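Local coordinates for SusD-like carbohydrate binding protein BF1063 (Bacteroides fragilis NCTC 9343, PDB 3I4G) that probably binds carbohydrates at the outer membrane of the cell as a member of the SusD family, at residues W48-I54 / L381-I385; I54-H58 / S279-P283; A234-E238 / R318-T322; L266-S272 / M361-F366. The contacts are given in a common frame with arbitrary orientation. Numbering follows the deposited sequence.

Contact 1 of 4, residues W48-I54 / L381-I385; sequences WSYHGMI and LTPVI
Val384, Met53 (a selenomethionine) and Thr382 carry this buried contact of 240 Å². Residues 50-54 form a short, weakly bonded helix with a wider pi-type turn. Ser49 caps it from the N-cap position: its OG accepts from Gly52 N at 3.1 Å, while Met53 N donates to Ser49 O at 2.8 Å. The helix axis and strand 381-383 run at 35° to each other, 10.6 Å apart at closest approach; Trp48 and Val384 mark the register, their CA atoms 7.1 Å apart. Val384, with chi1 t, lays CG2 over one face of the Trp48 indole, 4.1 Å from the centroid of the five-membered ring, a CH-pi contact. Its CG1 comes within 3.5 Å of Trp48 NE1, which hydrogen-bonds to Tyr135. Met53 extends (chi1 t, chi2 t) and then bends (chi3 p), setting SE 3.8 Å from Val384 CG2 and CE 3.6 Å from both Thr382 OG1 and Pro383 O. Thr382, chi1 p, offers CG2 to Ile54 CD1 at 3.7 Å. Its OG1 lies 2.8 Å from a water that donates to Trp48 O at 2.7 Å. No direct hydrogen bond crosses the contact. Trp48 and the helix 50-54 thus pack on strand 380-386 of a two-stranded antiparallel sheet, where Val384 and Ile385 both face Phe253 in a classic beta bulge as the chain turns a corner.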
loop_
_atom_site.group_PDB
_atom_site.type_symbol
_atom_site.label_atom_id
_atom_site.label_comp_id
_atom_site.label_asym_id
_atom_site.label_seq_id
_atom_site.Cartn_x
_atom_site.Cartn_y
_atom_site.Cartn_z
ATOM N N TRP A 48 -8.221 0.250 0.991
ATOM C CA TRP A 48 -7.743 0.259 -0.386
ATOM C C TRP A 48 -7.976 1.571 -1.109
ATOM O O TRP A 48 -7.676 1.660 -2.285
ATOM C CB TRP A 48 -8.388 -0.867 -1.193
ATOM C CG TRP A 48 -8.141 -2.220 -0.591
ATOM C CD1 TRP A 48 -7.007 -2.644 0.025
ATOM C CD2 TRP A 48 -9.049 -3.341 -0.556
ATOM N NE1 TRP A 48 -7.147 -3.941 0.429
ATOM C CE2 TRP A 48 -8.394 -4.387 0.102
ATOM C CE3 TRP A 48 -10.346 -3.539 -0.991
ATOM C CZ2 TRP A 48 -8.989 -5.609 0.330
ATOM C CZ3 TRP A 48 -10.942 -4.752 -0.767
ATOM C CH2 TRP A 48 -10.284 -5.767 -0.095
ATOM N N SER A 49 -8.524 2.579 -0.434
ATOM C CA SER A 49 -8.715 3.886 -1.063
ATOM C C SER A 49 -7.361 4.581 -1.204
ATOM O O SER A 49 -6.346 4.133 -0.642
ATOM C CB SER A 49 -9.683 4.759 -0.277
ATOM O OG SER A 49 -9.097 5.309 0.901
ATOM N N TYR A 50 -7.289 5.657 -1.960
ATOM C CA TYR A 50 -5.947 6.233 -2.175
ATOM C C TYR A 50 -5.348 6.753 -0.875
ATOM O O TYR A 50 -4.146 6.630 -0.661
ATOM C CB TYR A 50 -5.904 7.268 -3.322
ATOM C CG TYR A 50 -6.496 8.629 -3.112
ATOM C CD1 TYR A 50 -5.818 9.574 -2.369
ATOM C CD2 TYR A 50 -7.701 9.006 -3.667
ATOM C CE1 TYR A 50 -6.310 10.830 -2.207
ATOM C CE2 TYR A 50 -8.196 10.287 -3.481
ATOM C CZ TYR A 50 -7.506 11.180 -2.775
ATOM O OH TYR A 50 -8.055 12.445 -2.627
ATOM N N HIS A 51 -6.147 7.379 -0.028
ATOM C CA HIS A 51 -5.643 7.845 1.257
ATOM C C HIS A 51 -5.502 6.682 2.237
ATOM O O HIS A 51 -4.603 6.691 3.101
ATOM C CB HIS A 51 -6.540 8.945 1.832
ATOM C CG HIS A 51 -5.919 9.779 2.918
ATOM N ND1 HIS A 51 -5.179 9.275 3.963
ATOM C CD2 HIS A 51 -6.020 11.100 3.138
ATOM C CE1 HIS A 51 -4.824 10.270 4.767
ATOM N NE2 HIS A 51 -5.327 11.395 4.286
ATOM N N GLY A 52 -6.318 5.650 2.127
ATOM C CA GLY A 52 -6.212 4.536 3.033
ATOM C C GLY A 52 -5.067 3.595 2.775
ATOM O O GLY A 52 -4.539 2.997 3.721
HETATM N N MSE A 53 -4.678 3.482 1.504
HETATM C CA MSE A 53 -3.629 2.580 1.085
HETATM C C MSE A 53 -2.350 3.315 0.690
HETATM O O MSE A 53 -1.393 3.348 1.449
HETATM C CB MSE A 53 -4.143 1.702 -0.072
HETATM C CG MSE A 53 -3.121 0.650 -0.613
HETATM SE SE MSE A 53 -3.889 -0.610 -1.799
HETATM C CE MSE A 53 -4.109 0.630 -3.312
ATOM N N ILE A 54 -2.332 3.963 -0.465
ATOM C CA ILE A 54 -1.116 4.623 -0.982
ATOM C C ILE A 54 -0.543 5.588 0.012
ATOM O O ILE A 54 0.666 5.558 0.307
ATOM C CB ILE A 54 -1.423 5.304 -2.327
ATOM C CG1 ILE A 54 -1.727 4.255 -3.385
ATOM C CG2 ILE A 54 -0.257 6.196 -2.794
ATOM C CD1 ILE A 54 -2.491 4.831 -4.609
ATOM N N LEU A 381 -6.031 3.184 -11.674
ATOM C CA LEU A 381 -5.912 1.766 -11.368
ATOM C C LEU A 381 -4.831 1.611 -10.314
ATOM O O LEU A 381 -3.647 1.917 -10.578
ATOM C CB LEU A 381 -5.614 0.995 -12.641
ATOM C CG LEU A 381 -5.625 -0.526 -12.656
ATOM C CD1 LEU A 381 -4.491 -1.117 -11.803
ATOM C CD2 LEU A 381 -6.970 -1.038 -12.191
ATOM N N THR A 382 -5.223 1.147 -9.128
ATOM C CA THR A 382 -4.275 0.985 -8.016
ATOM C C THR A 382 -4.241 -0.470 -7.578
ATOM O O THR A 382 -5.186 -0.962 -6.915
ATOM C CB THR A 382 -4.616 1.905 -6.848
ATOM O OG1 THR A 382 -5.898 1.555 -6.330
ATOM C CG2 THR A 382 -4.633 3.354 -7.307
ATOM N N PRO A 383 -3.178 -1.203 -7.940
ATOM C CA PRO A 383 -3.075 -2.583 -7.481
ATOM C C PRO A 383 -3.006 -2.738 -5.970
ATOM O O PRO A 383 -2.404 -1.897 -5.277
ATOM C CB PRO A 383 -1.757 -3.045 -8.104
ATOM C CG PRO A 383 -1.630 -2.180 -9.342
ATOM C CD PRO A 383 -2.079 -0.863 -8.873
ATOM N N VAL A 384 -3.631 -3.817 -5.490
ATOM C CA VAL A 384 -3.613 -4.210 -4.092
ATOM C C VAL A 384 -2.696 -5.416 -3.916
ATOM O O VAL A 384 -1.907 -5.486 -2.975
ATOM C CB VAL A 384 -5.041 -4.498 -3.611
ATOM C CG1 VAL A 384 -5.007 -4.947 -2.175
ATOM C CG2 VAL A 384 -5.914 -3.247 -3.729
ATOM N N ILE A 385 -2.785 -6.395 -4.812
ATOM C CA ILE A 385 -1.921 -7.565 -4.820
ATOM C C ILE A 385 -1.342 -7.732 -6.215
ATOM O O ILE A 385 -2.075 -7.915 -7.192
ATOM C CB ILE A 385 -2.660 -8.874 -4.461
ATOM C CG1 ILE A 385 -3.325 -8.808 -3.076
ATOM C CG2 ILE A 385 -1.722 -10.096 -4.562
ATOM C CD1 ILE A 385 -2.383 -8.686 -1.861
HETATM O O HOH W 1 -6.901 3.227 -4.355
#

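Contact 2 of 4, residues I54-H58 / S279-P283; sequences IMMEH and SLVNP
Ile54 opens a chain turn that passes into a 3-10 segment at 55-58, where Glu57 N donates to Ile54 O at 3.0 Å and His58 N to Met55 O at 2.9 Å. Across from it, Leu280 leads into the short strand 281-283; Met55 CA and Val281 CA are nearest, 6.9 Å apart. Met55, a selenomethionine, has chi1 m with chi2 and chi3 t, and this extended end brings CE within 3.6 Å of both Leu280 CD2 and Val281 CG2. Glu57 leads its carboxylate away to Asn62 and the backbone of Met450. His58 (chi1 m, chi2 174°) brings NE2 to 3.4 Å from Val281 CA and 3.6 Å from Val281 CG2, with CE1 3.6 Å from Leu280 O. Strand 281-283 pairs antiparallel with strand 63-65, whose Asp65 hydrogen-bonds His58 ND1. No hydrogen bond joins the two segments: cohesion is van der Waals packing, apolar at Met55 and imidazole against backbone at His58, whose NE2 is buried without a polar partner while ND1 is held by Asp65.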
loop_
_atom_site.group_PDB
_atom_site.type_symbol
_atom_site.label_atom_id
_atom_site.label_comp_id
_atom_site.label_asym_id
_atom_site.label_seq_id
_atom_site.Cartn_x
_atom_site.Cartn_y
_atom_site.Cartn_z
ATOM N N ILE A 54 -2.332 3.963 -0.465
ATOM C CA ILE A 54 -1.116 4.623 -0.982
ATOM C C ILE A 54 -0.543 5.588 0.012
ATOM O O ILE A 54 0.666 5.558 0.307
ATOM C CB ILE A 54 -1.423 5.304 -2.327
ATOM C CG1 ILE A 54 -1.727 4.255 -3.385
ATOM C CG2 ILE A 54 -0.257 6.196 -2.794
ATOM C CD1 ILE A 54 -2.491 4.831 -4.609
HETATM N N MSE A 55 -1.399 6.411 0.615
HETATM C CA MSE A 55 -0.868 7.405 1.532
HETATM C C MSE A 55 -0.433 6.857 2.868
HETATM O O MSE A 55 0.204 7.613 3.615
HETATM C CB MSE A 55 -1.853 8.549 1.703
HETATM C CG MSE A 55 -2.079 9.301 0.400
HETATM SE SE MSE A 55 -3.260 10.817 0.591
HETATM C CE MSE A 55 -2.956 11.625 -1.070
HETATM N N MSE A 56 -0.656 5.577 3.164
HETATM C CA MSE A 56 0.000 4.995 4.317
HETATM C C MSE A 56 1.507 5.064 4.147
HETATM O O MSE A 56 2.230 4.916 5.123
HETATM C CB MSE A 56 -0.393 3.535 4.579
HETATM C CG MSE A 56 -1.744 3.374 5.127
HETATM SE SE MSE A 56 -1.990 1.613 5.921
HETATM C CE MSE A 56 -2.226 2.054 7.799
ATOM N N GLU A 57 2.019 5.278 2.937
ATOM C CA GLU A 57 3.459 5.424 2.795
ATOM C C GLU A 57 3.964 6.626 3.597
ATOM O O GLU A 57 5.134 6.660 3.986
ATOM C CB GLU A 57 3.863 5.555 1.316
ATOM C CG GLU A 57 5.116 4.829 0.972
ATOM C CD GLU A 57 4.949 3.352 0.752
ATOM O OE1 GLU A 57 3.958 2.742 1.174
ATOM O OE2 GLU A 57 5.862 2.766 0.207
ATOM N N HIS A 58 3.103 7.595 3.842
ATOM C CA HIS A 58 3.449 8.744 4.687
ATOM C C HIS A 58 3.769 8.400 6.124
ATOM O O HIS A 58 4.352 9.229 6.842
ATOM C CB HIS A 58 2.312 9.792 4.721
ATOM C CG HIS A 58 1.914 10.303 3.384
ATOM N ND1 HIS A 58 0.843 11.153 3.208
ATOM C CD2 HIS A 58 2.384 10.014 2.148
ATOM C CE1 HIS A 58 0.717 11.416 1.913
ATOM N NE2 HIS A 58 1.623 10.722 1.247
ATOM N N SER A 279 0.218 18.380 -4.259
ATOM C CA SER A 279 1.505 17.855 -3.761
ATOM C C SER A 279 1.410 17.240 -2.383
ATOM O O SER A 279 2.298 17.409 -1.560
ATOM C CB SER A 279 2.594 18.946 -3.756
ATOM O OG SER A 279 2.761 19.528 -5.049
ATOM N N LEU A 280 0.357 16.484 -2.102
ATOM C CA LEU A 280 0.226 15.909 -0.740
ATOM C C LEU A 280 1.219 14.778 -0.472
ATOM O O LEU A 280 1.684 14.632 0.643
ATOM C CB LEU A 280 -1.210 15.444 -0.493
ATOM C CG LEU A 280 -1.499 14.940 0.930
ATOM C CD1 LEU A 280 -1.129 15.969 1.979
ATOM C CD2 LEU A 280 -2.955 14.516 1.113
ATOM N N VAL A 281 1.504 13.949 -1.490
ATOM C CA VAL A 281 2.386 12.753 -1.380
ATOM C C VAL A 281 3.835 13.102 -1.669
ATOM O O VAL A 281 4.147 13.510 -2.764
ATOM C CB VAL A 281 1.919 11.638 -2.334
ATOM C CG1 VAL A 281 2.811 10.418 -2.163
ATOM C CG2 VAL A 281 0.466 11.326 -2.079
ATOM N N ASN A 282 4.733 13.015 -0.667
ATOM C CA ASN A 282 6.128 13.461 -0.800
ATOM C C ASN A 282 7.163 12.381 -0.427
ATOM O O ASN A 282 7.435 12.158 0.759
ATOM C CB ASN A 282 6.363 14.679 0.129
ATOM C CG ASN A 282 5.451 15.888 -0.094
ATOM O OD1 ASN A 282 5.413 16.759 0.765
ATOM N ND2 ASN A 282 4.802 16.010 -1.264
ATOM N N PRO A 283 7.738 11.680 -1.414
ATOM C CA PRO A 283 8.788 10.702 -1.105
ATOM C C PRO A 283 9.943 11.323 -0.355
ATOM O O PRO A 283 10.246 12.487 -0.527
ATOM C CB PRO A 283 9.214 10.202 -2.493
ATOM C CG PRO A 283 7.996 10.436 -3.371
ATOM C CD PRO A 283 7.399 11.715 -2.835
#

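Contact 3 of 4, residues A234-E238 / R318-T322; sequences ANYQE and RLDYT
Arg318 lies near the start of the short helix 317-322, which packs against residues 234-238, in the loop between helix 214-227 and strand 251-252, with Gln237 CA and Tyr321 CA 6.2 Å apart; 264 Å² is buried. The arginine side chain (chi1 m, chi2 t) sets CG over one face of the Tyr236 ring, 3.9 Å from the centroid in a CH-pi contact, and CD lies 3.7 Å from Tyr236 CE1. The guanidinium continues to salt bridges with Asp316, Glu443 and Glu447. Tyr321, chi1 m, directs its ring at the loop: CD2 is 3.7 Å from Tyr236 CD2, and CD1 is 3.5 Å from Gln237 CD. The two tyrosine rings are tilted by only 27° but slid apart, centroids 5.9 Å from each other. Tyr321 OH bonds to Ser422 O. Thr322 OG1 donates to Arg318 O at 2.7 Å and also sits at the edge of the Tyr236 ring, 3.7 Å from CE2. On the loop, Tyr236 (chi1 t) sends OH to Glu447 O and Lys364; Asn235 OD1 accepts from Glu238 N at 2.9 Å, an Asx motif. A water receives from Gln237 NE2 at 2.9 Å and donates to Tyr321 O at 2.7 Å. Direct hydrogen bonds across are absent: aromatic rings, the aliphatic part of Arg318 and the amide of Gln237 do the packing, with one water bridging; residues beyond the pair satisfy the polar ends of both tyrosines and the arginine.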
loop_
_atom_site.group_PDB
_atom_site.type_symbol
_atom_site.label_atom_id
_atom_site.label_comp_id
_atom_site.label_asym_id
_atom_site.label_seq_id
_atom_site.Cartn_x
_atom_site.Cartn_y
_atom_site.Cartn_z
ATOM N N ALA A 234 6.129 -7.135 -18.538
ATOM C CA ALA A 234 7.383 -6.535 -19.019
ATOM C C ALA A 234 7.561 -5.095 -18.556
ATOM O O ALA A 234 8.662 -4.681 -18.201
ATOM C CB ALA A 234 7.455 -6.604 -20.542
ATOM N N ASN A 235 6.459 -4.347 -18.551
ATOM C CA ASN A 235 6.485 -2.937 -18.213
ATOM C C ASN A 235 6.029 -2.635 -16.781
ATOM O O ASN A 235 4.893 -2.926 -16.421
ATOM C CB ASN A 235 5.658 -2.135 -19.229
ATOM C CG ASN A 235 5.953 -0.654 -19.130
ATOM O OD1 ASN A 235 5.515 0.041 -18.233
ATOM N ND2 ASN A 235 6.784 -0.168 -20.051
ATOM N N TYR A 236 6.915 -2.046 -15.993
ATOM C CA TYR A 236 6.641 -1.723 -14.593
ATOM C C TYR A 236 5.645 -0.580 -14.472
ATOM O O TYR A 236 4.671 -0.696 -13.741
ATOM C CB TYR A 236 7.942 -1.332 -13.897
ATOM C CG TYR A 236 7.899 -1.054 -12.406
ATOM C CD1 TYR A 236 8.049 -2.062 -11.503
ATOM C CD2 TYR A 236 7.826 0.251 -11.933
ATOM C CE1 TYR A 236 8.091 -1.815 -10.151
ATOM C CE2 TYR A 236 7.870 0.539 -10.587
ATOM C CZ TYR A 236 7.997 -0.508 -9.694
ATOM O OH TYR A 236 8.045 -0.233 -8.336
ATOM N N GLN A 237 5.893 0.521 -15.171
ATOM C CA GLN A 237 5.020 1.708 -15.062
ATOM C C GLN A 237 3.564 1.414 -15.374
ATOM O O GLN A 237 2.649 1.930 -14.714
ATOM C CB GLN A 237 5.505 2.837 -15.971
ATOM C CG GLN A 237 6.840 3.423 -15.584
ATOM C CD GLN A 237 7.199 4.573 -16.461
ATOM O OE1 GLN A 237 7.692 4.370 -17.587
ATOM N NE2 GLN A 237 7.038 5.789 -15.955
ATOM N N GLU A 238 3.352 0.569 -16.376
ATOM C CA GLU A 238 2.019 0.261 -16.871
ATOM C C GLU A 238 1.191 -0.570 -15.932
ATOM O O GLU A 238 -0.021 -0.643 -16.103
ATOM C CB GLU A 238 2.109 -0.404 -18.282
ATOM C CG GLU A 238 2.427 0.661 -19.341
ATOM C CD GLU A 238 2.666 0.110 -20.728
ATOM O OE1 GLU A 238 2.599 -1.100 -20.927
ATOM O OE2 GLU A 238 2.918 0.941 -21.645
ATOM N N ARG A 318 13.636 1.601 -11.571
ATOM C CA ARG A 318 12.429 1.830 -10.746
ATOM C C ARG A 318 12.462 3.142 -9.990
ATOM O O ARG A 318 11.382 3.611 -9.591
ATOM C CB ARG A 318 12.211 0.658 -9.777
ATOM C CG ARG A 318 11.771 -0.592 -10.513
ATOM C CD ARG A 318 11.775 -1.809 -9.648
ATOM N NE ARG A 318 13.149 -2.260 -9.374
ATOM C CZ ARG A 318 13.459 -3.341 -8.677
ATOM N NH1 ARG A 318 12.519 -4.135 -8.194
ATOM N NH2 ARG A 318 14.742 -3.635 -8.470
ATOM N N LEU A 319 13.646 3.758 -9.819
ATOM C CA LEU A 319 13.679 5.059 -9.148
ATOM C C LEU A 319 12.942 6.083 -9.994
ATOM O O LEU A 319 11.938 6.636 -9.566
ATOM C CB LEU A 319 15.123 5.461 -8.906
ATOM C CG LEU A 319 15.419 6.702 -8.067
ATOM C CD1 LEU A 319 16.892 6.656 -7.632
ATOM C CD2 LEU A 319 15.093 8.018 -8.801
ATOM N N ASP A 320 13.387 6.290 -11.239
ATOM C CA ASP A 320 12.689 7.234 -12.101
ATOM C C ASP A 320 11.272 6.773 -12.417
ATOM O O ASP A 320 10.411 7.623 -12.662
ATOM C CB ASP A 320 13.496 7.491 -13.408
ATOM C CG ASP A 320 14.647 8.463 -13.228
ATOM O OD1 ASP A 320 14.488 9.418 -12.422
ATOM O OD2 ASP A 320 15.686 8.295 -13.939
ATOM N N TYR A 321 10.987 5.474 -12.420
ATOM C CA TYR A 321 9.591 5.061 -12.645
ATOM C C TYR A 321 8.662 5.452 -11.491
ATOM O O TYR A 321 7.486 5.656 -11.687
ATOM C CB TYR A 321 9.443 3.555 -12.825
ATOM C CG TYR A 321 10.160 2.955 -14.025
ATOM C CD1 TYR A 321 10.368 3.675 -15.172
ATOM C CD2 TYR A 321 10.529 1.607 -14.039
ATOM C CE1 TYR A 321 11.003 3.107 -16.289
ATOM C CE2 TYR A 321 11.169 1.032 -15.126
ATOM C CZ TYR A 321 11.404 1.788 -16.240
ATOM O OH TYR A 321 12.036 1.256 -17.366
ATOM N N THR A 322 9.216 5.556 -10.295
ATOM C CA THR A 322 8.413 5.726 -9.080
ATOM C C THR A 322 8.346 7.134 -8.533
ATOM O O THR A 322 7.271 7.541 -8.034
ATOM C CB THR A 322 8.934 4.766 -8.015
ATOM O OG1 THR A 322 8.873 3.421 -8.553
ATOM C CG2 THR A 322 8.101 4.802 -6.747
HETATM O O HOH W 2 5.427 5.825 -13.489
#

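Contact 4 of 4, residues L266-S272 / M361-F366; sequences LPQHALS and MMRKYF
Phe366 sets its ring (chi1 m, chi2 -58°) into the side of helix 266-270, the largest single share of a 372 Å² buried interface. Leu271, chi1 m and chi2 t, lies just past the helix; its CA-to-CB bond points away, yet CD2 returns to sit over one face of that ring, 3.8 Å from the centroid in a CH-pi contact. Ala270 CB meets the ring edge, 3.8 Å from Phe366 CZ. Leu266, chi1 t and chi2 p, places CG 4.0 Å from Phe366 CZ and CD2 4.1 Å from Tyr365 CB. Selenomethionine Met361 is m at all three torsions, a curl that brings CE 3.2 Å from Ala270 O and 3.7 Å from Ser272 CB. Met362, also a selenomethionine, is t, t, p and sets CE 4.3 Å from Leu266 CD2. The CA atoms of Ala270 and Met362 are 7.3 Å apart. Helix 266-270 thus packs on the end of strand 360-362, which pairs antiparallel with strand 323-325, and on the type II turn that follows, Arg363 to Phe366, with Tyr365 at positive phi. Two waters span the gap: both donate to Ala270 O, at 2.9 and 2.8 Å; the first accepts from Met362 N and the second donates to Met362 O, each at 2.8 Å. The chemistry is mostly apolar, with water alone carrying the hydrogen bonding between the two backbones.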
loop_
_atom_site.group_PDB
_atom_site.type_symbol
_atom_site.label_atom_id
_atom_site.label_comp_id
_atom_site.label_asym_id
_atom_site.label_seq_id
_atom_site.Cartn_x
_atom_site.Cartn_y
_atom_site.Cartn_z
ATOM N N LEU A 266 -6.953 11.126 -6.626
ATOM C CA LEU A 266 -5.526 11.050 -6.378
ATOM C C LEU A 266 -4.763 12.096 -7.194
ATOM O O LEU A 266 -3.851 12.724 -6.666
ATOM C CB LEU A 266 -4.963 9.635 -6.641
ATOM C CG LEU A 266 -3.470 9.470 -6.411
ATOM C CD1 LEU A 266 -3.050 9.795 -4.946
ATOM C CD2 LEU A 266 -3.063 8.058 -6.823
ATOM N N PRO A 267 -5.090 12.321 -8.489
ATOM C CA PRO A 267 -4.353 13.374 -9.209
ATOM C C PRO A 267 -4.465 14.766 -8.573
ATOM O O PRO A 267 -3.462 15.473 -8.431
ATOM C CB PRO A 267 -4.969 13.328 -10.601
ATOM C CG PRO A 267 -5.500 11.919 -10.712
ATOM C CD PRO A 267 -6.073 11.657 -9.361
ATOM N N GLN A 268 -5.677 15.178 -8.201
ATOM C CA GLN A 268 -5.810 16.470 -7.546
ATOM C C GLN A 268 -4.925 16.538 -6.327
ATOM O O GLN A 268 -4.315 17.584 -6.013
ATOM C CB GLN A 268 -7.271 16.667 -7.138
ATOM C CG GLN A 268 -7.511 17.945 -6.311
ATOM C CD GLN A 268 -7.331 19.197 -7.115
ATOM O OE1 GLN A 268 -8.294 19.681 -7.721
ATOM N NE2 GLN A 268 -6.099 19.695 -7.191
ATOM N N HIS A 269 -4.881 15.458 -5.573
ATOM C CA HIS A 269 -4.127 15.460 -4.351
ATOM C C HIS A 269 -2.635 15.335 -4.501
ATOM O O HIS A 269 -1.912 15.952 -3.712
ATOM C CB HIS A 269 -4.586 14.334 -3.382
ATOM C CG HIS A 269 -5.231 14.869 -2.144
ATOM N ND1 HIS A 269 -6.367 14.317 -1.591
ATOM C CD2 HIS A 269 -4.875 15.902 -1.346
ATOM C CE1 HIS A 269 -6.696 15.021 -0.515
ATOM N NE2 HIS A 269 -5.809 15.987 -0.344
ATOM N N ALA A 270 -2.185 14.565 -5.479
ATOM C CA ALA A 270 -0.768 14.164 -5.524
ATOM C C ALA A 270 0.046 14.634 -6.722
ATOM O O ALA A 270 1.248 14.404 -6.742
ATOM C CB ALA A 270 -0.638 12.649 -5.394
ATOM N N LEU A 271 -0.594 15.231 -7.728
ATOM C CA LEU A 271 0.155 15.935 -8.752
ATOM C C LEU A 271 0.744 17.204 -8.133
ATOM O O LEU A 271 0.306 17.680 -7.075
ATOM C CB LEU A 271 -0.729 16.315 -9.952
ATOM C CG LEU A 271 -1.229 15.128 -10.754
ATOM C CD1 LEU A 271 -2.199 15.569 -11.884
ATOM C CD2 LEU A 271 -0.087 14.270 -11.385
ATOM N N SER A 272 1.736 17.801 -8.810
ATOM C CA SER A 272 2.312 19.051 -8.350
ATOM C C SER A 272 1.554 20.228 -8.971
ATOM O O SER A 272 0.710 20.057 -9.871
ATOM C CB SER A 272 3.816 19.106 -8.650
ATOM O OG SER A 272 4.057 19.399 -10.004
HETATM N N MSE A 361 8.493 13.994 -5.601
HETATM C CA MSE A 361 7.098 13.743 -5.884
HETATM C C MSE A 361 6.931 12.310 -6.346
HETATM O O MSE A 361 7.903 11.663 -6.751
HETATM C CB MSE A 361 6.591 14.703 -6.939
HETATM C CG MSE A 361 6.574 16.159 -6.518
HETATM SE SE MSE A 361 5.178 16.470 -5.118
HETATM C CE MSE A 361 3.737 16.411 -6.175
HETATM N N MSE A 362 5.693 11.811 -6.306
HETATM C CA MSE A 362 5.404 10.462 -6.788
HETATM C C MSE A 362 5.033 10.471 -8.260
HETATM O O MSE A 362 4.108 11.138 -8.679
HETATM C CB MSE A 362 4.248 9.830 -5.982
HETATM C CG MSE A 362 3.878 8.425 -6.440
HETATM SE SE MSE A 362 2.530 7.631 -5.275
HETATM C CE MSE A 362 1.096 8.628 -5.905
ATOM N N ARG A 363 5.756 9.683 -9.046
ATOM C CA ARG A 363 5.459 9.463 -10.476
ATOM C C ARG A 363 4.499 8.284 -10.660
ATOM O O ARG A 363 3.675 8.280 -11.587
ATOM C CB ARG A 363 6.753 9.206 -11.266
ATOM C CG ARG A 363 6.555 9.284 -12.766
ATOM C CD ARG A 363 7.760 8.883 -13.571
ATOM N NE ARG A 363 8.898 9.798 -13.502
ATOM C CZ ARG A 363 9.072 10.851 -14.298
ATOM N NH1 ARG A 363 8.133 11.227 -15.153
ATOM N NH2 ARG A 363 10.167 11.580 -14.194
ATOM N N LYS A 364 4.617 7.266 -9.820
ATOM C CA LYS A 364 3.779 6.065 -9.896
ATOM C C LYS A 364 2.311 6.460 -9.869
ATOM O O LYS A 364 1.937 7.386 -9.161
ATOM C CB LYS A 364 4.103 5.120 -8.762
ATOM C CG LYS A 364 3.440 3.752 -8.849
ATOM C CD LYS A 364 3.978 2.766 -7.814
ATOM C CE LYS A 364 5.343 2.150 -8.227
ATOM N NZ LYS A 364 5.893 1.179 -7.229
ATOM N N TYR A 365 1.511 5.726 -10.671
ATOM C CA TYR A 365 0.047 5.825 -10.806
ATOM C C TYR A 365 -0.441 6.896 -11.782
ATOM O O TYR A 365 -1.638 6.989 -12.019
ATOM C CB TYR A 365 -0.628 6.032 -9.440
ATOM C CG TYR A 365 -0.400 4.962 -8.420
ATOM C CD1 TYR A 365 -0.977 3.698 -8.537
ATOM C CD2 TYR A 365 0.388 5.209 -7.298
ATOM C CE1 TYR A 365 -0.753 2.712 -7.594
ATOM C CE2 TYR A 365 0.631 4.217 -6.369
ATOM C CZ TYR A 365 0.046 2.982 -6.499
ATOM O OH TYR A 365 0.251 2.042 -5.546
ATOM N N PHE A 366 0.479 7.657 -12.369
ATOM C CA PHE A 366 0.109 8.750 -13.297
ATOM C C PHE A 366 0.510 8.442 -14.721
ATOM O O PHE A 366 1.681 8.423 -15.052
ATOM C CB PHE A 366 0.697 10.088 -12.807
ATOM C CG PHE A 366 0.253 10.446 -11.402
ATOM C CD1 PHE A 366 -1.100 10.574 -11.087
ATOM C CD2 PHE A 366 1.144 10.611 -10.396
ATOM C CE1 PHE A 366 -1.509 10.841 -9.801
ATOM C CE2 PHE A 366 0.720 10.884 -9.106
ATOM C CZ PHE A 366 -0.594 11.010 -8.807
HETATM O O HOH W 3 3.322 13.021 -5.319
HETATM O O HOH W 4 3.053 13.681 -8.801
#

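Contacts 1, 2 and 4 form one continuous buried block; contact 3 lies at its margin, touching only contact 4, through Lys364 NZ and Tyr236 OH. Contacts 1 and 2 share Ile54, centres about 12 Å apart. Contacts 2 and 4, about 9 Å apart, are joined by backbone bonds between 279-280 and 269-271, and Tyr50 OH meets His269 ND1 between contacts 1 and 4. Helix 266-270 of contact 4 is followed by strand 281-283 of contact 2, and strand 360-362 of contact 4 by strand 380-386 of contact 1. Along the chain, contacts 2, 3 and 4 alternate, all spanned by contact 1. Contacts 1 and 2 therefore tie the N-terminal part of this SusD-family chain to its C-terminal part.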